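Local coordinates for binding domain (Hc) of Paraclostridial Mosquitocidal Protein 1 (Paraclostridium bifermentans, PDB 6HOX) that targets host nerve cells as the receptor-binding part of a botulinum-like neurotoxin that acts specifically on Anopheles mosquitoes, at residues 171-174 against 178-181; 373-378 against 393-398. All coordinates share one frame; numbering follows the deposited sequence.

Contact 1. Residues 171-174 against 178-181; sequences ITVN and DCTL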
ATOM      1  N   ILE A 171       2.656  16.617  -3.669  1.00 22.64           N
ATOM      2  CA  ILE A 171       2.973  17.925  -3.075  1.00 24.29           C
ATOM      3  C   ILE A 171       2.828  18.967  -4.196  1.00 24.56           C
ATOM      4  O   ILE A 171       3.502  18.866  -5.215  1.00 25.52           O
ATOM      5  CB  ILE A 171       4.401  17.919  -2.477  1.00 24.66           C
ATOM      6  CG1 ILE A 171       4.569  16.878  -1.372  1.00 23.99           C
ATOM      7  CG2 ILE A 171       4.842  19.288  -1.983  1.00 25.11           C
ATOM      8  CD1 ILE A 171       6.001  16.487  -1.174  1.00 25.12           C
ATOM      9  N   THR A 172       1.926  19.930  -4.022  1.00 23.35           N
ATOM     10  CA  THR A 172       1.708  20.974  -4.998  1.00 23.73           C
ATOM     11  C   THR A 172       2.228  22.287  -4.397  1.00 26.15           C
ATOM     12  O   THR A 172       2.020  22.573  -3.201  1.00 23.08           O
ATOM     13  CB  THR A 172       0.236  21.022  -5.442  1.00 23.20           C
ATOM     14  OG1 THR A 172      -0.582  21.458  -4.356  1.00 23.79           O
ATOM     15  CG2 THR A 172      -0.285  19.684  -5.928  1.00 24.27           C
ATOM     16  N   VAL A 173       2.951  23.054  -5.223  1.00 28.79           N
ATOM     17  CA  VAL A 173       3.534  24.333  -4.830  1.00 30.09           C
ATOM     18  C   VAL A 173       3.064  25.405  -5.820  1.00 32.64           C
ATOM     19  O   VAL A 173       3.430  25.402  -6.998  1.00 32.72           O
ATOM     20  CB  VAL A 173       5.064  24.226  -4.750  1.00 31.25           C
ATOM     21  CG1 VAL A 173       5.714  25.539  -4.335  1.00 31.31           C
ATOM     22  CG2 VAL A 173       5.474  23.101  -3.810  1.00 32.34           C
ATOM     23  N   ASN A 174       2.174  26.265  -5.325  1.00 35.99           N
ATOM     24  CA  ASN A 174       1.776  27.492  -5.956  1.00 38.29           C
ATOM     25  C   ASN A 174       2.516  28.606  -5.225  1.00 40.61           C
ATOM     26  O   ASN A 174       2.066  29.029  -4.146  1.00 34.18           O
ATOM     27  CB  ASN A 174       0.262  27.686  -5.902  1.00 44.01           C
ATOM     28  CG  ASN A 174      -0.203  28.980  -6.537  1.00 45.22           C
ATOM     29  OD1 ASN A 174      -1.400  29.170  -6.728  1.00 52.73           O
ATOM     30  ND2 ASN A 174       0.719  29.872  -6.862  1.00 50.30           N
ATOM     31  N   ASP A 178       0.174  28.810  -1.758  1.00 34.51           N
ATOM     32  CA  ASP A 178       0.182  27.730  -0.793  1.00 33.96           C
ATOM     33  C   ASP A 178       0.945  26.522  -1.331  1.00 30.94           C
ATOM     34  O   ASP A 178       1.124  26.331  -2.538  1.00 28.30           O
ATOM     35  CB  ASP A 178      -1.230  27.319  -0.377  1.00 38.79           C
ATOM     36  CG  ASP A 178      -2.145  26.997  -1.544  1.00 43.79           C
ATOM     37  OD1 ASP A 178      -1.763  27.284  -2.706  1.00 46.43           O
ATOM     38  OD2 ASP A 178      -3.236  26.463  -1.282  1.00 53.70           O
ATOM     39  N   CYS A 179       1.403  25.741  -0.359  1.00 29.17           N
ATOM     40  CA  CYS A 179       1.956  24.445  -0.519  1.00 30.34           C
ATOM     41  C   CYS A 179       0.956  23.428   0.043  1.00 27.66           C
ATOM     42  O   CYS A 179       0.486  23.635   1.160  1.00 28.58           O
ATOM     43  CB  CYS A 179       3.235  24.370   0.292  1.00 32.15           C
ATOM     44  SG  CYS A 179       4.022  22.786   0.039  1.00 43.05           S
ATOM     45  N   THR A 180       0.641  22.361  -0.704  1.00 25.99           N
ATOM     46  CA  THR A 180      -0.385  21.372  -0.268  1.00 26.72           C
ATOM     47  C   THR A 180       0.160  19.948  -0.413  1.00 25.93           C
ATOM     48  O   THR A 180       0.786  19.633  -1.422  1.00 25.26           O
ATOM     49  CB  THR A 180      -1.692  21.532  -1.055  1.00 26.74           C
ATOM     50  OG1 THR A 180      -2.133  22.877  -0.887  1.00 28.53           O
ATOM     51  CG2 THR A 180      -2.779  20.581  -0.605  1.00 28.84           C
ATOM     52  N   LEU A 181      -0.089  19.107   0.606  1.00 26.31           N
ATOM     53  CA  LEU A 181       0.349  17.717   0.615  1.00 25.90           C
ATOM     54  C   LEU A 181      -0.856  16.770   0.650  1.00 24.38           C
ATOM     55  O   LEU A 181      -1.798  16.969   1.422  1.00 23.80           O
ATOM     56  CB  LEU A 181       1.270  17.447   1.803  1.00 27.17           C
ATOM     57  CG  LEU A 181       1.970  16.081   1.736  1.00 28.96           C
ATOM     58  CD1 LEU A 181       3.400  16.155   2.241  1.00 32.62           C
ATOM     59  CD2 LEU A 181       1.209  15.027   2.519  1.00 28.46           C
TER
HETATM   60  O   HOH W   1      -0.672  24.154  -3.463  1.00 32.11           O

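Contact 2. Residues 373-378 against 393-398; sequences IQLQSN and NGLLSI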
ATOM      1  N   ILE A 373     -14.247 -10.148  -6.231  1.00 23.60           N
ATOM      2  CA  ILE A 373     -14.853  -8.950  -6.800  1.00 24.15           C
ATOM      3  C   ILE A 373     -14.338  -7.715  -6.056  1.00 21.87           C
ATOM      4  O   ILE A 373     -13.761  -7.792  -4.970  1.00 22.39           O
ATOM      5  CB  ILE A 373     -16.395  -9.010  -6.742  1.00 24.39           C
ATOM      6  CG1 ILE A 373     -16.887  -8.996  -5.295  1.00 24.38           C
ATOM      7  CG2 ILE A 373     -16.906 -10.210  -7.530  1.00 26.53           C
ATOM      8  CD1 ILE A 373     -18.374  -9.123  -5.132  1.00 24.11           C
ATOM      9  N   GLN A 374     -14.583  -6.570  -6.672  1.00 22.26           N
ATOM     10  CA  GLN A 374     -14.303  -5.294  -6.086  1.00 24.02           C
ATOM     11  C   GLN A 374     -15.543  -4.434  -6.271  1.00 23.79           C
ATOM     12  O   GLN A 374     -15.786  -3.959  -7.354  1.00 26.37           O
ATOM     13  CB  GLN A 374     -13.064  -4.653  -6.710  1.00 23.49           C
ATOM     14  CG  GLN A 374     -12.732  -3.296  -6.109  1.00 23.38           C
ATOM     15  CD  GLN A 374     -12.591  -3.377  -4.616  1.00 24.70           C
ATOM     16  OE1 GLN A 374     -13.548  -3.143  -3.873  1.00 26.20           O
ATOM     17  NE2 GLN A 374     -11.399  -3.743  -4.166  1.00 25.16           N
ATOM     18  N   LEU A 375     -16.308  -4.271  -5.192  1.00 24.80           N
ATOM     19  CA  LEU A 375     -17.544  -3.503  -5.204  1.00 29.60           C
ATOM     20  C   LEU A 375     -17.286  -2.036  -4.850  1.00 30.07           C
ATOM     21  O   LEU A 375     -18.189  -1.223  -4.952  1.00 28.94           O
ATOM     22  CB  LEU A 375     -18.530  -4.127  -4.209  1.00 30.24           C
ATOM     23  CG  LEU A 375     -19.057  -5.515  -4.575  1.00 32.28           C
ATOM     24  CD1 LEU A 375     -19.929  -6.063  -3.458  1.00 34.66           C
ATOM     25  CD2 LEU A 375     -19.844  -5.479  -5.876  1.00 33.72           C
ATOM     26  N   GLN A 376     -16.074  -1.729  -4.384  1.00 32.49           N
ATOM     27  CA  GLN A 376     -15.613  -0.364  -4.134  1.00 34.63           C
ATOM     28  C   GLN A 376     -14.790   0.060  -5.365  1.00 35.27           C
ATOM     29  O   GLN A 376     -15.050  -0.401  -6.449  1.00 44.77           O
ATOM     30  CB  GLN A 376     -14.863  -0.332  -2.796  1.00 35.61           C
ATOM     31  CG  GLN A 376     -15.709  -0.754  -1.597  1.00 37.62           C
ATOM     32  CD  GLN A 376     -16.894   0.159  -1.384  1.00 42.57           C
ATOM     33  OE1 GLN A 376     -16.763   1.383  -1.391  1.00 42.19           O
ATOM     34  NE2 GLN A 376     -18.070  -0.427  -1.199  1.00 42.48           N
ATOM     35  N   SER A 377     -13.790   0.922  -5.204  1.00 37.29           N
ATOM     36  CA  SER A 377     -12.965   1.384  -6.338  1.00 33.76           C
ATOM     37  C   SER A 377     -11.704   0.521  -6.461  1.00 32.13           C
ATOM     38  O   SER A 377     -11.348  -0.183  -5.526  1.00 30.85           O
ATOM     39  CB  SER A 377     -12.635   2.821  -6.158  1.00 33.09           C
ATOM     40  OG  SER A 377     -12.221   3.052  -4.820  1.00 32.72           O
ATOM     41  N   ASN A 378     -11.048   0.589  -7.626  1.00 32.64           N
ATOM     42  CA  ASN A 378      -9.892  -0.256  -7.976  1.00 34.25           C
ATOM     43  C   ASN A 378      -8.677   0.017  -7.082  1.00 30.91           C
ATOM     44  O   ASN A 378      -7.757  -0.807  -7.046  1.00 33.30           O
ATOM     45  CB  ASN A 378      -9.404  -0.034  -9.406  1.00 37.09           C
ATOM     46  CG  ASN A 378     -10.273  -0.675 -10.465  1.00 44.63           C
ATOM     47  OD1 ASN A 378     -11.068  -1.567 -10.179  1.00 49.75           O
ATOM     48  ND2 ASN A 378     -10.102  -0.230 -11.701  1.00 45.66           N
ATOM     49  N   ASN A 393     -26.392 -18.177  -1.796  1.00 30.88           N
ATOM     50  CA  ASN A 393     -25.688 -17.047  -2.409  1.00 31.06           C
ATOM     51  C   ASN A 393     -25.412 -16.010  -1.328  1.00 28.02           C
ATOM     52  O   ASN A 393     -26.266 -15.781  -0.492  1.00 25.57           O
ATOM     53  CB  ASN A 393     -26.508 -16.379  -3.505  1.00 32.10           C
ATOM     54  CG  ASN A 393     -26.695 -17.269  -4.709  1.00 34.67           C
ATOM     55  OD1 ASN A 393     -25.790 -17.997  -5.097  1.00 31.65           O
ATOM     56  ND2 ASN A 393     -27.875 -17.213  -5.295  1.00 36.77           N
ATOM     57  N   GLY A 394     -24.223 -15.407  -1.357  1.00 25.29           N
ATOM     58  CA  GLY A 394     -23.892 -14.339  -0.402  1.00 24.88           C
ATOM     59  C   GLY A 394     -22.495 -13.776  -0.609  1.00 23.68           C
ATOM     60  O   GLY A 394     -21.793 -14.147  -1.531  1.00 22.48           O
ATOM     61  N   LEU A 395     -22.121 -12.839   0.266  1.00 24.73           N
ATOM     62  CA  LEU A 395     -20.756 -12.354   0.366  1.00 24.82           C
ATOM     63  C   LEU A 395     -20.113 -13.056   1.555  1.00 24.79           C
ATOM     64  O   LEU A 395     -20.748 -13.244   2.607  1.00 25.85           O
ATOM     65  CB  LEU A 395     -20.723 -10.834   0.567  1.00 25.33           C
ATOM     66  CG  LEU A 395     -21.252  -9.998  -0.593  1.00 26.76           C
ATOM     67  CD1 LEU A 395     -21.242  -8.506  -0.258  1.00 26.90           C
ATOM     68  CD2 LEU A 395     -20.451 -10.248  -1.855  1.00 26.18           C
ATOM     69  N   LEU A 396     -18.860 -13.452   1.366  1.00 25.50           N
ATOM     70  CA  LEU A 396     -18.105 -14.081   2.419  1.00 26.26           C
ATOM     71  C   LEU A 396     -17.886 -13.054   3.534  1.00 27.24           C
ATOM     72  O   LEU A 396     -17.419 -11.923   3.293  1.00 27.14           O
ATOM     73  CB  LEU A 396     -16.781 -14.597   1.865  1.00 26.10           C
ATOM     74  CG  LEU A 396     -15.909 -15.313   2.893  1.00 26.04           C
ATOM     75  CD1 LEU A 396     -16.509 -16.673   3.246  1.00 26.86           C
ATOM     76  CD2 LEU A 396     -14.496 -15.449   2.384  1.00 26.83           C
ATOM     77  N   SER A 397     -18.261 -13.459   4.746  1.00 27.63           N
ATOM     78  CA  SER A 397     -18.102 -12.652   5.926  1.00 29.03           C
ATOM     79  C   SER A 397     -17.734 -13.548   7.121  1.00 27.75           C
ATOM     80  O   SER A 397     -17.512 -14.746   6.968  1.00 27.74           O
ATOM     81  CB  SER A 397     -19.337 -11.847   6.184  1.00 29.48           C
ATOM     82  OG  SER A 397     -19.049 -10.786   7.082  1.00 30.99           O
ATOM     83  N   ILE A 398     -17.590 -12.918   8.286  1.00 30.50           N
ATOM     84  CA  ILE A 398     -17.372 -13.587   9.560  1.00 33.69           C
ATOM     85  C   ILE A 398     -18.652 -13.411  10.370  1.00 34.15           C
ATOM     86  O   ILE A 398     -19.259 -12.339  10.318  1.00 32.99           O
ATOM     87  CB  ILE A 398     -16.135 -13.048  10.304  1.00 35.16           C
ATOM     88  CG1 ILE A 398     -16.095 -11.518  10.323  1.00 35.27           C
ATOM     89  CG2 ILE A 398     -14.867 -13.640   9.710  1.00 35.90           C
ATOM     90  CD1 ILE A 398     -15.115 -10.935  11.308  1.00 39.20           C
TER

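Contact 1. Residues 171-174 against 178-181
Thr172 and Thr180 form a hydrogen-bonded antiparallel pair between segments 171-174 and 178-181, which run at 172° to each other and are 4.7 Å apart at the closest approach of their axes. Each threonine N donates to the other's O: Thr172 N to Thr180 O and Thr180 N to Thr172 O both measure 2.9 Å, in the carbonyl plane. Beyond them, Asn174 N donates to Asp178 O close to the three-residue connection. The two threonine side chains lie alongside each other, pointing the same way, and with chi1 at 68° Thr172 swings its hydroxyl across so that OG1 sits 3.5 Å from Thr180 CB. A water joins this polar face, bonded to Thr172 OG1 at 2.8 Å, to Thr180 OG1 at 3.2 Å and to Asp178 O; a small branched residue with a hydroxyl suits both the extended backbone and this bridge. The other face is apolar. Cys179 SG lies against two methyls of the facing strand, at 4.1 Å from Ile171 CG2 and from Val173 CG2; a small, polarisable, weakly polar thiol suits such a buried face. Further along, Ile171 CG1 meets Leu181 CD1 at an oblique crossing. From strand 131-137, Trp134 touches Ile171, Val173 and Cys179 on this apolar face, and Met136 touches Cys179. A hairpin with one face turned to an opposing sheet is characteristic of the concanavalin-like jelly roll of clostridial neurotoxin binding domains.

Contact 2. Residues 373-378 against 393-398
Where Ile373 and Leu375 meet Leu395 the touching groups are all methyls, with no ring or amide among them; the flat carboxamide of Gln374 lies away from the contact, on the loop. There Gln376 N donates to Gln374 OE1 at 2.9 Å, in the carbonyl plane and on a lone pair, with an angle of 150° at the hydrogen; Gln384 NE2 is a second donor to the same oxygen. A glutamine suits this bend because its long side chain can fold back onto the backbone two residues on, as the chain leaves strand 369-373. Leu395 divides its two branches between partners: CD2 lies 4.0 Å from Ile373 CD1, while CD1 lies 4.2 Å from Leu375 CD1. The C-terminal receptor-binding region is a beta-trefoil, and here strand 384-388 pairs with both strand 369-373 and strand 394-398, which leaves the CA atoms of Ile373 and Leu395 9.9 Å apart. The long side chains of Ile373 and Leu395 reach across strand 384-388 to meet. Ile373 places CG1 between its backbone N and carbonyl carbon (chi1 66°) and extends CD1 toward Leu395, the two side chains crossing at about a right angle. Leu395 and Ile373 are buried, whereas Leu375 is exposed at the margin. Tyr422 touches both leucines, its hydroxyl is hydrogen-bonded to Gln376 NE2, and Leu419 of helix 416-420 packs on Leu395.

In the fold
Contact 1 closes before contact 2 opens along the chain, and the two belong to different halves of the receptor-binding region. Their centres lie 36 Å apart and their nearest atoms about 18 Å, so neither touches the other. Contact 1 ties adjacent strands, 167-174 and 178-183, of the HCN jelly-roll sandwich, where the link is local and largely made by the backbone. Contact 2 is made by side chains alone and joins a loop, from the end of strand 369-373 onward, to strand 394-398 of the HCC trefoil. They share no strand or sheet: each is formed within one half of the two-part binding region, and neither bridges the two.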